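Local coordinates for protein putative polyketide cyclase SMa1630 (Sinorhizobium meliloti 1021, PDB 4U13) that is of unproven function but, as a putative polyketide cyclase with a SnoaL-like domain of the NTF2 clan, probably acts on a small organic substrate, at residues D5-D8 against I9-M12. Numbering follows the deposited sequence.
Sequences DLPD and IVNM
Leu6 meets Val10 and Asn11 through CB, CD1 and CD2. CB lies 4.0 Å from Asn11 OD1, a van der Waals approach by the amide oxygen. CG sits beside the backbone N and anti to the carbonyl carbon (chi1 -69°), and the extended chi2 of 176° sets CD1 and CD2 where each can reach Val10 CG1. CD1 divides its contact between Asn11 OD1 and Val10 CG1, while CD2 meets Val10 CG1 at 4.0 Å; the Leu6 and Val10 side chains cross at about a right angle. The other Val10 methyl, CG2, packs 4.0 Å from Pro7 CG, with those two side chains side by side and pointing the same way. Each Val10 methyl thus has its own partner, CG1 on Leu6 and CG2 on Pro7. The backbone bonds follow the helical pattern: Asn11 N donates to Pro7 O at 3.2 Å, nearly straight at 172°, Val10 N makes a weak bond to the same oxygen, and Met12 N donates to Asp8 O at 3.0 Å. Leu6 also touches Ser68 of strand 62-71, and Val10 rests on Phe96 of strand 90-99. Pro7 at the N-cap position marks the start of helix 8-19, packed on the curved sheet of an NTF2-like alpha+beta fold.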
loop_
_atom_site.group_PDB
_atom_site.type_symbol
_atom_site.label_atom_id
_atom_site.label_comp_id
_atom_site.label_asym_id
_atom_site.label_seq_id
_atom_site.Cartn_x
_atom_site.Cartn_y
_atom_site.Cartn_z
ATOM N N ASP A 5 9.268 -9.603 3.360
ATOM C CA ASP A 5 10.686 -9.426 3.736
ATOM C C ASP A 5 10.844 -8.493 4.909
ATOM O O ASP A 5 11.911 -8.460 5.503
ATOM C CB ASP A 5 11.542 -8.846 2.597
ATOM C CG ASP A 5 11.540 -9.714 1.345
ATOM O OD1 ASP A 5 10.941 -10.803 1.361
ATOM O OD2 ASP A 5 12.138 -9.309 0.326
ATOM N N LEU A 6 9.810 -7.717 5.224
ATOM C CA LEU A 6 9.900 -6.729 6.289
ATOM C C LEU A 6 9.381 -7.312 7.562
ATOM O O LEU A 6 8.522 -8.152 7.510
ATOM C CB LEU A 6 9.078 -5.502 5.918
ATOM C CG LEU A 6 9.651 -4.674 4.759
ATOM C CD1 LEU A 6 8.745 -3.515 4.346
ATOM C CD2 LEU A 6 11.021 -4.160 5.158
ATOM N N PRO A 7 9.945 -6.922 8.710
ATOM C CA PRO A 7 9.304 -7.219 10.008
ATOM C C PRO A 7 7.849 -6.698 10.033
ATOM O O PRO A 7 7.549 -5.649 9.459
ATOM C CB PRO A 7 10.143 -6.440 11.027
ATOM C CG PRO A 7 11.408 -6.081 10.352
ATOM C CD PRO A 7 11.226 -6.210 8.859
ATOM N N ASP A 8 6.941 -7.401 10.696
ATOM C CA ASP A 8 5.544 -6.965 10.699
ATOM C C ASP A 8 5.379 -5.486 11.050
ATOM O O ASP A 8 4.548 -4.800 10.483
ATOM C CB ASP A 8 4.735 -7.777 11.698
ATOM C CG ASP A 8 4.434 -9.152 11.197
ATOM O OD1 ASP A 8 4.472 -9.331 9.964
ATOM O OD2 ASP A 8 4.158 -10.047 12.026
ATOM N N ILE A 9 6.149 -5.023 12.023
ATOM C CA ILE A 9 5.971 -3.697 12.531
ATOM C C ILE A 9 6.382 -2.594 11.523
ATOM O O ILE A 9 5.759 -1.543 11.469
ATOM C CB ILE A 9 6.676 -3.520 13.885
ATOM C CG1 ILE A 9 6.186 -2.244 14.580
ATOM C CG2 ILE A 9 8.174 -3.475 13.701
ATOM C CD1 ILE A 9 4.722 -2.302 14.971
ATOM N N VAL A 10 7.433 -2.833 10.741
ATOM C CA VAL A 10 7.859 -1.914 9.715
ATOM C C VAL A 10 6.766 -1.866 8.652
ATOM O O VAL A 10 6.396 -0.813 8.112
ATOM C CB VAL A 10 9.170 -2.376 9.104
ATOM C CG1 VAL A 10 9.483 -1.580 7.851
ATOM C CG2 VAL A 10 10.287 -2.232 10.122
ATOM N N ASN A 11 6.232 -3.011 8.336
ATOM C CA ASN A 11 5.134 -3.056 7.382
ATOM C C ASN A 11 3.874 -2.271 7.805
ATOM O O ASN A 11 3.160 -1.682 6.972
ATOM C CB ASN A 11 4.773 -4.487 7.193
ATOM C CG ASN A 11 4.356 -4.768 5.812
ATOM O OD1 ASN A 11 5.184 -5.196 5.005
ATOM N ND2 ASN A 11 3.071 -4.527 5.508
HETATM N N MSE A 12 3.612 -2.277 9.106
HETATM C CA MSE A 12 2.515 -1.515 9.676
HETATM C C MSE A 12 2.749 -0.021 9.534
HETATM O O MSE A 12 1.823 0.712 9.220
HETATM C CB MSE A 12 2.395 -1.937 11.135
HETATM C CG MSE A 12 1.136 -1.390 11.829
HETATM SE SE MSE A 12 1.081 -1.901 13.784
HETATM C CE MSE A 12 1.218 -3.883 13.522
#